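Local coordinates for protein transmembrane oligosaccharyl transferase (Archaeoglobus fulgidus, PDB 3WAJ) that belongs to the STT3/AglB family of membrane-bound transferases, joining a helical GT-C transmembrane region to a large C-terminal part of mixed helices and strands, at residues I574-Y578 against W625-D629; S585-T589 against M622-A626; I612-T616 against M740-E744; K618-M622 against Y674-E679; E634-Y640 against L667-L673. All blocks are in the same frame, centred on the assembly; numbering follows the deposited sequence.

Interaction 1: I574-Y578 against W625-D629; sequences IGNKY and WAEGD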
# COMPACT_ATOMS: atom_id res chain seq x y z
N ILE A 574 -3.28 -11.80 7.36
CA ILE A 574 -4.48 -12.09 6.57
C ILE A 574 -5.07 -13.47 6.91
O ILE A 574 -6.28 -13.64 6.92
CB ILE A 574 -4.20 -11.97 5.06
CG1 ILE A 574 -3.89 -10.52 4.68
CG2 ILE A 574 -5.38 -12.50 4.24
CD1 ILE A 574 -3.19 -10.37 3.30
N GLY A 575 -4.20 -14.44 7.18
CA GLY A 575 -4.65 -15.81 7.46
C GLY A 575 -5.41 -16.45 6.29
O GLY A 575 -5.27 -16.02 5.15
N ASN A 576 -6.19 -17.48 6.58
CA ASN A 576 -7.02 -18.17 5.56
C ASN A 576 -7.90 -19.25 6.18
O ASN A 576 -7.66 -19.67 7.31
CB ASN A 576 -6.16 -18.81 4.46
CG ASN A 576 -5.19 -19.85 5.00
OD1 ASN A 576 -5.59 -20.86 5.61
ND2 ASN A 576 -3.90 -19.61 4.79
N LYS A 577 -8.88 -19.73 5.42
CA LYS A 577 -9.74 -20.82 5.92
C LYS A 577 -9.27 -22.21 5.52
O LYS A 577 -9.42 -23.16 6.29
CB LYS A 577 -11.20 -20.59 5.53
CG LYS A 577 -11.98 -19.79 6.56
CD LYS A 577 -13.16 -19.03 5.98
CE LYS A 577 -13.90 -19.84 4.94
NZ LYS A 577 -14.96 -19.01 4.29
N TYR A 578 -8.69 -22.34 4.34
CA TYR A 578 -8.28 -23.67 3.84
C TYR A 578 -7.18 -24.35 4.70
O TYR A 578 -7.18 -25.57 4.83
CB TYR A 578 -7.89 -23.61 2.35
CG TYR A 578 -6.73 -22.68 2.06
CD1 TYR A 578 -6.94 -21.36 1.66
CD2 TYR A 578 -5.41 -23.13 2.18
CE1 TYR A 578 -5.88 -20.52 1.39
CE2 TYR A 578 -4.35 -22.28 1.91
CZ TYR A 578 -4.59 -20.98 1.52
OH TYR A 578 -3.53 -20.16 1.26
N TRP A 625 -8.67 -14.52 -0.55
CA TRP A 625 -7.62 -14.87 0.41
C TRP A 625 -8.04 -16.03 1.33
O TRP A 625 -7.24 -16.92 1.63
CB TRP A 625 -7.24 -13.66 1.27
CG TRP A 625 -6.32 -12.65 0.63
CD1 TRP A 625 -6.70 -11.51 -0.05
CD2 TRP A 625 -4.89 -12.66 0.61
NE1 TRP A 625 -5.59 -10.83 -0.48
CE2 TRP A 625 -4.46 -11.51 -0.09
CE3 TRP A 625 -3.92 -13.54 1.13
CZ2 TRP A 625 -3.10 -11.21 -0.29
CZ3 TRP A 625 -2.57 -13.24 0.93
CH2 TRP A 625 -2.17 -12.09 0.22
N ALA A 626 -9.29 -15.98 1.80
CA ALA A 626 -9.77 -16.98 2.76
C ALA A 626 -9.84 -18.35 2.12
O ALA A 626 -9.50 -19.35 2.74
CB ALA A 626 -11.16 -16.57 3.34
N GLU A 627 -10.30 -18.39 0.87
CA GLU A 627 -10.60 -19.65 0.19
C GLU A 627 -9.41 -20.23 -0.58
O GLU A 627 -9.31 -21.44 -0.70
CB GLU A 627 -11.79 -19.49 -0.77
CG GLU A 627 -13.08 -19.04 -0.10
CD GLU A 627 -13.65 -20.08 0.84
OE1 GLU A 627 -13.28 -21.26 0.70
OE2 GLU A 627 -14.48 -19.72 1.71
N GLY A 628 -8.54 -19.37 -1.10
CA GLY A 628 -7.38 -19.83 -1.84
C GLY A 628 -7.41 -19.55 -3.34
O GLY A 628 -6.37 -19.59 -4.00
N ASP A 629 -8.60 -19.28 -3.88
CA ASP A 629 -8.71 -18.98 -5.31
C ASP A 629 -9.99 -18.23 -5.67
O ASP A 629 -10.85 -18.01 -4.82
CB ASP A 629 -8.59 -20.25 -6.17
CG ASP A 629 -9.71 -21.26 -5.92
OD1 ASP A 629 -10.87 -20.87 -5.67
OD2 ASP A 629 -9.42 -22.47 -5.98
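I574 lays both of its branches against the indole of W625, and these two residues lose the most surface to the contact. CD1 of I574 stands over the six-membered ring, 3.5 Å from its centroid and 6° off the normal, a CH-pi contact seated on the ring face. CG2 of I574 lies over the same face nearer the root of the side chain, 3.6 Å from CE3 of W625. With CG1 anti to the carbonyl carbon and CG2 anti to the backbone N, both branches rest on one face of the indole, CD1 over the six-membered ring and CG2 nearer CD2 and CE3. W625 is also met by W550 and W551, the latter edge to face.

Between the two side-chain pairs, the loop closes on the last turn of helix 619-627: K577 N donates to A626 O (2.8 Å, 158°), occupying an in-plane lone pair of a carbonyl at the helix's C-terminal end, and Y578 N adds a weak bond to the same oxygen. G628, the first residue past the helix, has positive phi; its CA lies 3.6 Å from CE1 of Y578, whose ring also comes obliquely to E627 O.

K577 completes the grip. Its CD passes CB of A626 at 4.1 Å, and a bend at chi3 swings the ammonium to E627, where NZ forms a salt bridge with OE2 at 2.7 Å. NZ arrives on the syn side of the carboxylate, 32° out of its plane. It also bonds T589 O, while OE2 of E627 is also hydrogen-bonded to Y636 OH.

Interaction 2: S585-T589 against M622-A626; sequences SSFFT and MAVWA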
# COMPACT_ATOMS: atom_id res chain seq x y z
N SER A 585 -8.91 -12.63 7.04
CA SER A 585 -9.82 -13.22 6.06
C SER A 585 -10.64 -14.34 6.69
O SER A 585 -11.80 -14.55 6.34
CB SER A 585 -9.09 -13.70 4.80
OG SER A 585 -8.31 -14.86 5.05
N SER A 586 -10.05 -15.05 7.63
CA SER A 586 -10.73 -16.21 8.23
C SER A 586 -11.70 -15.73 9.31
O SER A 586 -12.64 -16.43 9.67
CB SER A 586 -9.72 -17.20 8.80
OG SER A 586 -8.69 -16.51 9.48
N PHE A 587 -11.46 -14.53 9.82
CA PHE A 587 -12.41 -13.96 10.76
C PHE A 587 -13.65 -13.45 9.98
O PHE A 587 -14.77 -13.90 10.22
CB PHE A 587 -11.76 -12.87 11.62
CG PHE A 587 -12.71 -12.22 12.58
CD1 PHE A 587 -13.01 -12.83 13.79
CD2 PHE A 587 -13.34 -11.01 12.27
CE1 PHE A 587 -13.92 -12.24 14.69
CE2 PHE A 587 -14.24 -10.42 13.16
CZ PHE A 587 -14.53 -11.03 14.37
N PHE A 588 -13.44 -12.57 9.01
CA PHE A 588 -14.58 -11.91 8.33
C PHE A 588 -15.40 -12.76 7.38
O PHE A 588 -16.56 -12.42 7.09
CB PHE A 588 -14.14 -10.60 7.63
CG PHE A 588 -13.64 -9.55 8.59
CD1 PHE A 588 -14.53 -8.82 9.37
CD2 PHE A 588 -12.28 -9.31 8.73
CE1 PHE A 588 -14.07 -7.85 10.28
CE2 PHE A 588 -11.80 -8.35 9.63
CZ PHE A 588 -12.69 -7.62 10.41
N THR A 589 -14.83 -13.85 6.88
CA THR A 589 -15.62 -14.73 6.01
C THR A 589 -16.09 -15.97 6.75
O THR A 589 -16.58 -16.92 6.14
CB THR A 589 -14.83 -15.22 4.80
OG1 THR A 589 -13.81 -16.10 5.26
CG2 THR A 589 -14.22 -14.04 4.01
N MET A 622 -11.52 -10.51 0.31
CA MET A 622 -11.38 -11.25 1.56
C MET A 622 -11.70 -12.73 1.34
O MET A 622 -11.02 -13.62 1.87
CB MET A 622 -12.24 -10.64 2.68
CG MET A 622 -11.90 -9.19 3.02
SD MET A 622 -12.55 -8.61 4.60
CE MET A 622 -14.32 -8.58 4.24
N ALA A 623 -12.73 -12.97 0.54
CA ALA A 623 -13.13 -14.33 0.18
C ALA A 623 -12.01 -15.05 -0.56
O ALA A 623 -11.70 -16.20 -0.22
CB ALA A 623 -14.41 -14.33 -0.65
N VAL A 624 -11.42 -14.39 -1.56
CA VAL A 624 -10.31 -15.00 -2.31
C VAL A 624 -9.18 -15.43 -1.38
O VAL A 624 -8.79 -16.59 -1.40
CB VAL A 624 -9.80 -14.11 -3.45
CG1 VAL A 624 -8.61 -14.78 -4.17
CG2 VAL A 624 -10.92 -13.83 -4.44
N TRP A 625 -8.67 -14.52 -0.55
CA TRP A 625 -7.62 -14.87 0.41
C TRP A 625 -8.04 -16.03 1.33
O TRP A 625 -7.24 -16.92 1.63
CB TRP A 625 -7.24 -13.66 1.27
CG TRP A 625 -6.32 -12.65 0.63
CD1 TRP A 625 -6.70 -11.51 -0.05
CD2 TRP A 625 -4.89 -12.66 0.61
NE1 TRP A 625 -5.59 -10.83 -0.48
CE2 TRP A 625 -4.46 -11.51 -0.09
CE3 TRP A 625 -3.92 -13.54 1.13
CZ2 TRP A 625 -3.10 -11.21 -0.29
CZ3 TRP A 625 -2.57 -13.24 0.93
CH2 TRP A 625 -2.17 -12.09 0.22
N ALA A 626 -9.29 -15.98 1.80
CA ALA A 626 -9.77 -16.98 2.76
C ALA A 626 -9.84 -18.35 2.12
O ALA A 626 -9.50 -19.35 2.74
CB ALA A 626 -11.16 -16.57 3.34
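M622 reaches from helix 619-627 toward the end of helix 584-588. Its CB starts 4.2 Å from CG2 of T589. The chain then runs extended to SD, which lies 4.0 Å from CB of F588 and near CD2 of that ring; the sulfur is 4.9 Å from the ring centroid, 46° off the normal, an oblique Met-aromatic contact. A bend at chi3 (-68°) turns the methyl CE back beside the root of F588, 4.0 Å from its CB.

The rest of the interface is small-residue packing without a hydrogen bond across it. CB of S585 meets M622 O at 3.5 Å, and OG of S585 lies against CA of A626 while its polar partner is I574 O. T589 packs OG1 on the methyl of A626 at 3.3 Å; that hydroxyl donates to S585 O (2.8 Å), which T589 N approaches from the opposite face of the carbonyl plane. The last turn of the helix is thereby closed by two bonds to one oxygen.

Behind this interface F587 packs on helix 593-602, F588 O bonds to the backbone of E679 at the start of helix 678-684, and A623 and V624 turn to helix 630-633.

Interaction 3: I612-T616 against M740-E744; sequences IEMET and MGTQE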
# COMPACT_ATOMS: atom_id res chain seq x y z
N ILE A 612 -17.42 0.07 5.02
CA ILE A 612 -18.41 -0.24 4.02
C ILE A 612 -17.75 -0.92 2.83
O ILE A 612 -18.40 -1.61 2.04
CB ILE A 612 -19.19 1.01 3.60
CG1 ILE A 612 -20.42 0.61 2.76
CG2 ILE A 612 -18.27 1.99 2.85
CD1 ILE A 612 -21.33 1.76 2.42
N GLU A 613 -16.44 -0.73 2.71
CA GLU A 613 -15.70 -1.32 1.60
C GLU A 613 -15.51 -2.82 1.83
O GLU A 613 -15.70 -3.62 0.91
CB GLU A 613 -14.36 -0.59 1.41
CG GLU A 613 -14.53 0.83 0.89
CD GLU A 613 -13.21 1.51 0.54
OE1 GLU A 613 -13.24 2.55 -0.17
OE2 GLU A 613 -12.15 1.01 0.97
N MET A 614 -15.11 -3.16 3.05
CA MET A 614 -15.11 -4.54 3.52
C MET A 614 -16.46 -5.23 3.30
O MET A 614 -16.52 -6.39 2.90
CB MET A 614 -14.74 -4.56 5.00
CG MET A 614 -13.26 -4.23 5.24
SD MET A 614 -12.83 -3.93 6.96
CE MET A 614 -13.39 -5.50 7.69
N GLU A 615 -17.54 -4.50 3.55
CA GLU A 615 -18.87 -5.05 3.38
C GLU A 615 -19.18 -5.28 1.90
O GLU A 615 -19.78 -6.28 1.53
CB GLU A 615 -19.93 -4.11 3.99
CG GLU A 615 -21.38 -4.55 3.80
CD GLU A 615 -22.38 -3.50 4.30
OE1 GLU A 615 -22.35 -2.38 3.76
OE2 GLU A 615 -23.18 -3.79 5.22
N THR A 616 -18.74 -4.35 1.06
CA THR A 616 -19.09 -4.37 -0.35
C THR A 616 -17.93 -4.71 -1.28
O THR A 616 -17.65 -5.87 -1.52
CB THR A 616 -19.73 -3.05 -0.78
OG1 THR A 616 -18.78 -2.00 -0.64
CG2 THR A 616 -20.95 -2.76 0.09
N MET A 740 -21.28 3.02 -2.83
CA MET A 740 -21.25 1.93 -1.86
C MET A 740 -22.40 1.94 -0.84
O MET A 740 -22.92 0.88 -0.49
CB MET A 740 -19.89 1.87 -1.17
CG MET A 740 -18.82 1.27 -2.07
SD MET A 740 -17.15 1.31 -1.39
CE MET A 740 -16.99 3.10 -1.16
N GLY A 741 -22.79 3.12 -0.39
CA GLY A 741 -23.96 3.26 0.46
C GLY A 741 -25.22 2.71 -0.18
O GLY A 741 -26.04 2.02 0.46
N THR A 742 -25.39 2.99 -1.47
CA THR A 742 -26.50 2.43 -2.21
C THR A 742 -26.34 0.90 -2.35
O THR A 742 -27.32 0.14 -2.24
CB THR A 742 -26.64 3.09 -3.57
OG1 THR A 742 -26.96 4.47 -3.37
CG2 THR A 742 -27.72 2.43 -4.40
N GLN A 743 -25.12 0.45 -2.55
CA GLN A 743 -24.89 -0.99 -2.65
C GLN A 743 -25.34 -1.70 -1.39
O GLN A 743 -25.95 -2.77 -1.46
CB GLN A 743 -23.43 -1.29 -2.93
CG GLN A 743 -22.93 -0.72 -4.23
CD GLN A 743 -21.55 -1.22 -4.55
OE1 GLN A 743 -21.11 -2.21 -3.97
NE2 GLN A 743 -20.85 -0.54 -5.45
N GLU A 744 -25.04 -1.10 -0.24
CA GLU A 744 -25.44 -1.69 1.04
C GLU A 744 -26.98 -1.73 1.16
O GLU A 744 -27.56 -2.73 1.58
CB GLU A 744 -24.83 -0.90 2.20
CG GLU A 744 -25.52 -1.13 3.54
CD GLU A 744 -24.89 -0.31 4.67
OE1 GLU A 744 -25.63 0.25 5.50
OE2 GLU A 744 -23.63 -0.25 4.73
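I612 O, whose residue packs on M740 across the interface, is gripped by two donors of T616: the hydroxyl OG1 at 2.7 Å and the backbone N at 2.9 Å, which come from opposite faces of the carbonyl plane. This fixes T616 at the end of its short helix, with OG1 placed alongside CG of M740 (3.6 Å) and CB near OE1 of Q743, whose NE2 is hydrogen-bonded to P738 O.

I612 has its CG1 anti to the backbone N (chi1 -168°), and the extended chain carries CD1 over the backbone of the first turn of helix 740-755, 3.4 Å from M740 O and equally near G741 N. CB of M740 is its apolar neighbour, 3.9 Å from CD1. M740, bent at chi3, crosses E613 obliquely, with SD 3.5 Å from CG of E613, while the carboxylate of E613 goes to K618.

E615 and E744 meet nearly at right angles, their carboxylate planes 81° apart. OE1 of E615 lies 2.7 Å from OE2 of E744, so one of these buried acids probably holds a proton. E744 is further held through its other oxygen, OE1, by K748 and S768.

Helix 612-615 follows directly on strand 605-611, the middle strand of a five-stranded mixed sheet, and the contact is helix-to-helix packing beside that sheet in the alpha/beta C-terminal part of the STT3/AglB fold.

Interaction 4: K618-M622 against Y674-E679; sequences KYYAM and YYSTME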
# COMPACT_ATOMS: atom_id res chain seq x y z
N LYS A 618 -14.61 -4.69 -1.35
CA LYS A 618 -13.46 -5.48 -0.98
C LYS A 618 -13.85 -6.85 -0.43
O LYS A 618 -12.96 -7.63 -0.08
CB LYS A 618 -12.59 -4.73 0.06
CG LYS A 618 -12.07 -3.37 -0.39
CD LYS A 618 -11.11 -2.81 0.68
CE LYS A 618 -10.42 -1.54 0.18
NZ LYS A 618 -9.90 -0.71 1.34
N TYR A 619 -15.15 -7.14 -0.32
CA TYR A 619 -15.52 -8.42 0.28
C TYR A 619 -14.97 -9.60 -0.52
O TYR A 619 -14.46 -10.56 0.05
CB TYR A 619 -17.04 -8.59 0.54
CG TYR A 619 -17.28 -9.95 1.17
CD1 TYR A 619 -17.54 -11.07 0.38
CD2 TYR A 619 -17.16 -10.12 2.55
CE1 TYR A 619 -17.70 -12.32 0.95
CE2 TYR A 619 -17.32 -11.38 3.13
CZ TYR A 619 -17.59 -12.47 2.32
OH TYR A 619 -17.76 -13.72 2.86
N TYR A 620 -15.07 -9.51 -1.85
CA TYR A 620 -14.58 -10.56 -2.73
C TYR A 620 -13.10 -10.88 -2.46
O TYR A 620 -12.71 -12.03 -2.36
CB TYR A 620 -14.77 -10.13 -4.18
CG TYR A 620 -14.30 -11.12 -5.23
CD1 TYR A 620 -13.19 -10.85 -6.02
CD2 TYR A 620 -15.01 -12.30 -5.47
CE1 TYR A 620 -12.79 -11.74 -7.00
CE2 TYR A 620 -14.60 -13.18 -6.45
CZ TYR A 620 -13.49 -12.89 -7.21
OH TYR A 620 -13.09 -13.77 -8.18
N ALA A 621 -12.30 -9.82 -2.33
CA ALA A 621 -10.90 -9.96 -2.00
C ALA A 621 -10.68 -10.74 -0.70
O ALA A 621 -9.74 -11.55 -0.60
CB ALA A 621 -10.26 -8.59 -1.91
N MET A 622 -11.52 -10.51 0.31
CA MET A 622 -11.38 -11.25 1.56
C MET A 622 -11.70 -12.73 1.34
O MET A 622 -11.02 -13.62 1.87
CB MET A 622 -12.24 -10.64 2.68
CG MET A 622 -11.90 -9.19 3.02
SD MET A 622 -12.55 -8.61 4.60
CE MET A 622 -14.32 -8.58 4.24
N TYR A 674 -23.16 -15.32 1.84
CA TYR A 674 -22.68 -14.03 2.30
C TYR A 674 -23.36 -13.58 3.61
O TYR A 674 -22.67 -13.22 4.58
CB TYR A 674 -22.87 -13.00 1.17
CG TYR A 674 -22.59 -11.56 1.56
CD1 TYR A 674 -23.60 -10.75 2.09
CD2 TYR A 674 -21.32 -11.01 1.41
CE1 TYR A 674 -23.36 -9.44 2.45
CE2 TYR A 674 -21.06 -9.69 1.77
CZ TYR A 674 -22.09 -8.91 2.28
OH TYR A 674 -21.85 -7.61 2.65
N TYR A 675 -24.69 -13.66 3.66
CA TYR A 675 -25.43 -13.19 4.82
C TYR A 675 -25.14 -13.93 6.12
O TYR A 675 -25.54 -13.49 7.20
CB TYR A 675 -26.92 -13.10 4.50
CG TYR A 675 -27.16 -12.12 3.39
CD1 TYR A 675 -27.31 -10.76 3.65
CD2 TYR A 675 -27.20 -12.54 2.05
CE1 TYR A 675 -27.51 -9.86 2.63
CE2 TYR A 675 -27.40 -11.64 1.03
CZ TYR A 675 -27.56 -10.31 1.32
OH TYR A 675 -27.77 -9.40 0.29
N SER A 676 -24.41 -15.04 6.01
CA SER A 676 -23.97 -15.78 7.19
C SER A 676 -22.55 -15.44 7.64
O SER A 676 -22.11 -15.84 8.71
CB SER A 676 -24.05 -17.28 6.93
OG SER A 676 -25.39 -17.67 6.93
N THR A 677 -21.82 -14.70 6.83
CA THR A 677 -20.45 -14.37 7.18
C THR A 677 -20.44 -13.35 8.31
O THR A 677 -21.42 -12.60 8.48
CB THR A 677 -19.68 -13.82 5.98
OG1 THR A 677 -20.21 -12.53 5.63
CG2 THR A 677 -19.79 -14.79 4.81
N MET A 678 -19.33 -13.32 9.05
CA MET A 678 -19.13 -12.32 10.09
C MET A 678 -19.18 -10.91 9.52
O MET A 678 -19.70 -10.00 10.16
CB MET A 678 -17.80 -12.54 10.81
CG MET A 678 -17.83 -13.64 11.82
SD MET A 678 -18.90 -13.26 13.23
CE MET A 678 -18.04 -11.82 13.87
N GLU A 679 -18.62 -10.73 8.33
CA GLU A 679 -18.61 -9.39 7.76
C GLU A 679 -20.04 -8.91 7.53
O GLU A 679 -20.34 -7.74 7.77
CB GLU A 679 -17.78 -9.29 6.48
CG GLU A 679 -17.88 -7.92 5.79
CD GLU A 679 -17.44 -6.78 6.71
OE1 GLU A 679 -17.92 -5.63 6.54
OE2 GLU A 679 -16.60 -7.03 7.60
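Y619 and Y674 form a T-shaped pair just ahead of a capped helix start, and this pair is the tight part of the contact. The edge of Y674 points at the face of Y619, with centroids 5.0 Å apart and planes at 79°. CD2 of Y674 stands over the centre of the Y619 ring and CE2 lies 3.8 Å from its CG. Both side chains leave with CG anti to the backbone N (chi1 180° for Y619, 172° for Y674). They slide past each other in opposite directions.

The hydroxyl of Y619 points to CG2 of T677; the modelled 3.0 Å between OH and that methyl is doubtful. T677 is the N-cap of helix 678-684: OG1 donates to Y674 O (2.8 Å) in the carbonyl plane and also caps A680 N, while T677 N bonds the same Y674 oxygen. These bonds hold the threonine fixed, leaving its methyl to face the tyrosine.

At the CD2/CE2 edge of Y619 the packing is looser, with CB of E679 4.0 Å from CE2. No hydrogen bond crosses the contact. All five touching residues are buried, so the looser edge does not open to solvent; Y636 meets Y619 edge to face as a further neighbour, and Y674 OH bonds E615 O. Beyond the ring, the side chain of M622 crosses that of E679 at about a right angle, CE of M622 3.9 Å from CG of E679.

Interaction 5: E634-Y640 against L667-L673; sequences EKYYGGY and LRIPSEL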
# COMPACT_ATOMS: atom_id res chain seq x y z
N GLU A 634 -16.48 -17.30 -5.51
CA GLU A 634 -17.68 -17.00 -6.28
C GLU A 634 -18.98 -17.53 -5.66
O GLU A 634 -20.07 -17.15 -6.08
CB GLU A 634 -17.52 -17.43 -7.74
CG GLU A 634 -16.64 -16.48 -8.55
CD GLU A 634 -17.34 -15.17 -8.90
OE1 GLU A 634 -18.58 -15.10 -8.77
OE2 GLU A 634 -16.66 -14.20 -9.32
N LYS A 635 -18.86 -18.39 -4.66
CA LYS A 635 -20.02 -18.91 -3.96
C LYS A 635 -20.63 -17.85 -3.04
O LYS A 635 -21.72 -18.04 -2.48
CB LYS A 635 -19.65 -20.16 -3.15
CG LYS A 635 -18.88 -19.85 -1.86
CD LYS A 635 -18.41 -21.12 -1.13
CE LYS A 635 -17.63 -20.76 0.14
NZ LYS A 635 -17.57 -21.87 1.15
N TYR A 636 -19.93 -16.73 -2.86
CA TYR A 636 -20.49 -15.66 -2.04
C TYR A 636 -21.42 -14.73 -2.86
O TYR A 636 -22.04 -13.83 -2.32
CB TYR A 636 -19.38 -14.88 -1.31
CG TYR A 636 -18.69 -15.70 -0.22
CD1 TYR A 636 -17.44 -16.28 -0.44
CD2 TYR A 636 -19.29 -15.92 1.01
CE1 TYR A 636 -16.81 -17.03 0.55
CE2 TYR A 636 -18.67 -16.67 2.01
CZ TYR A 636 -17.44 -17.22 1.77
OH TYR A 636 -16.83 -17.97 2.77
N TYR A 637 -21.54 -14.99 -4.16
CA TYR A 637 -22.32 -14.13 -5.06
C TYR A 637 -23.38 -14.86 -5.89
O TYR A 637 -23.20 -16.02 -6.25
CB TYR A 637 -21.38 -13.30 -5.95
CG TYR A 637 -20.52 -12.39 -5.10
CD1 TYR A 637 -21.01 -11.17 -4.65
CD2 TYR A 637 -19.24 -12.78 -4.70
CE1 TYR A 637 -20.24 -10.34 -3.85
CE2 TYR A 637 -18.45 -11.95 -3.91
CZ TYR A 637 -18.97 -10.73 -3.48
OH TYR A 637 -18.23 -9.88 -2.69
N GLY A 638 -24.49 -14.16 -6.14
CA GLY A 638 -25.60 -14.68 -6.92
C GLY A 638 -25.69 -13.93 -8.23
O GLY A 638 -24.69 -13.82 -8.95
N GLY A 639 -26.88 -13.38 -8.53
CA GLY A 639 -27.07 -12.68 -9.79
C GLY A 639 -27.28 -11.17 -9.72
O GLY A 639 -26.48 -10.43 -9.13
N TYR A 640 -28.35 -10.71 -10.35
CA TYR A 640 -28.55 -9.29 -10.58
C TYR A 640 -30.00 -8.93 -10.52
O TYR A 640 -30.88 -9.77 -10.84
CB TYR A 640 -28.04 -8.90 -11.98
CG TYR A 640 -26.58 -9.18 -12.17
CD1 TYR A 640 -26.15 -10.41 -12.69
CD2 TYR A 640 -25.62 -8.25 -11.82
CE1 TYR A 640 -24.81 -10.69 -12.86
CE2 TYR A 640 -24.27 -8.51 -11.98
CZ TYR A 640 -23.87 -9.74 -12.51
OH TYR A 640 -22.52 -10.03 -12.68
N LEU A 667 -24.52 -4.57 -10.38
CA LEU A 667 -24.08 -4.85 -9.02
C LEU A 667 -24.45 -6.30 -8.77
O LEU A 667 -25.62 -6.65 -8.73
CB LEU A 667 -24.78 -3.94 -8.00
CG LEU A 667 -24.48 -4.31 -6.54
CD1 LEU A 667 -23.02 -3.96 -6.22
CD2 LEU A 667 -25.45 -3.64 -5.56
N ARG A 668 -23.44 -7.14 -8.60
CA ARG A 668 -23.69 -8.55 -8.34
C ARG A 668 -24.23 -8.72 -6.91
O ARG A 668 -23.61 -8.27 -5.95
CB ARG A 668 -22.40 -9.34 -8.53
CG ARG A 668 -22.61 -10.84 -8.60
CD ARG A 668 -21.98 -11.42 -9.84
NE ARG A 668 -22.17 -12.86 -9.87
CZ ARG A 668 -21.21 -13.75 -9.65
NH1 ARG A 668 -19.97 -13.33 -9.43
NH2 ARG A 668 -21.48 -15.04 -9.68
N ILE A 669 -25.40 -9.35 -6.79
CA ILE A 669 -26.05 -9.56 -5.49
C ILE A 669 -25.40 -10.72 -4.75
O ILE A 669 -25.15 -11.78 -5.35
CB ILE A 669 -27.55 -9.85 -5.66
CG1 ILE A 669 -28.22 -8.66 -6.33
CG2 ILE A 669 -28.21 -10.13 -4.31
CD1 ILE A 669 -27.79 -7.31 -5.73
N PRO A 670 -25.12 -10.54 -3.44
CA PRO A 670 -24.50 -11.64 -2.67
C PRO A 670 -25.43 -12.84 -2.59
O PRO A 670 -26.66 -12.66 -2.67
CB PRO A 670 -24.31 -11.03 -1.28
CG PRO A 670 -24.19 -9.54 -1.53
CD PRO A 670 -25.17 -9.27 -2.68
N SER A 671 -24.86 -14.04 -2.46
CA SER A 671 -25.62 -15.29 -2.31
C SER A 671 -26.13 -15.38 -0.88
O SER A 671 -25.82 -14.52 -0.05
CB SER A 671 -24.73 -16.50 -2.59
OG SER A 671 -23.76 -16.66 -1.58
N GLU A 672 -26.90 -16.43 -0.58
CA GLU A 672 -27.35 -16.65 0.79
C GLU A 672 -26.16 -16.80 1.74
O GLU A 672 -26.20 -16.36 2.90
CB GLU A 672 -28.26 -17.88 0.87
CG GLU A 672 -29.12 -17.91 2.13
CD GLU A 672 -30.23 -18.94 2.05
OE1 GLU A 672 -29.93 -20.10 1.70
OE2 GLU A 672 -31.40 -18.59 2.32
N LEU A 673 -25.08 -17.40 1.24
CA LEU A 673 -23.88 -17.63 2.04
C LEU A 673 -23.31 -16.35 2.66
O LEU A 673 -23.02 -16.31 3.86
CB LEU A 673 -22.81 -18.30 1.19
CG LEU A 673 -22.24 -19.56 1.83
CD1 LEU A 673 -23.35 -20.59 2.00
CD2 LEU A 673 -21.14 -20.08 0.96
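Segments 634-640 and 667-673 run in opposite directions and are joined by a single beta bridge, Y637 with P670, flanked by G638 N to I669 O (2.6 Å), S671 N to Y636 O (2.8 Å) and I669 N to G639 O (2.8 Å). R668 loses the most surface among the side chains. Its chain bends at chi2 (127°), which brings the guanidinium back along the partner backbone: NE donates to G638 O at 2.8 Å, G638 O lying 29° out of the guanidinium plane, and CB of Y637 sits over the centre of one face, 3.7 Å from CZ. At its edge E634 forms a salt bridge through OE1, with carboxylate and guanidinium nearly coplanar; the modelled NH1 distance is too short to be trusted, and the NH2 bond is weak. CD of R668 also passes OH of Y640.

At the other end S671 donates from OG to K635 O at 2.6 Å, and its OG and N thus bond successive carbonyls, K635 O and Y636 O, of the 3-10 segment 634-636. L673 closes this end with CD2 against the aliphatic chain of K635, 3.6 Å from CD.

Around the bridge, Y636 and Y637 pack on helix 619-627, I669 and P670 lean on helix 740-755, and the backbone of Y640 bonds A652 in strand 649-652.

How the interactions relate
Interactions 1, 2 and 4 all use helix 619-627, at its end, its middle and its start, with centres 6 to 12 Å apart. Interactions 1 and 2 share W625 and A626, and interactions 2 and 4 share M622. Interactions 3 and 4 have centres about 11 Å apart; interaction 3 joins helix 612-615, just before that helix, to helix 740-755. Along the chain, interaction 5 is nested inside interaction 4, itself nested inside interaction 3. Interaction 5 touches the others through K635, Y636, Y637 and L667. Interactions 1, 2 and 4 thus gather sequence-distant segments around one short helix of the C-terminal part, with 3 and 5 packed next to them, away from the zinc ion.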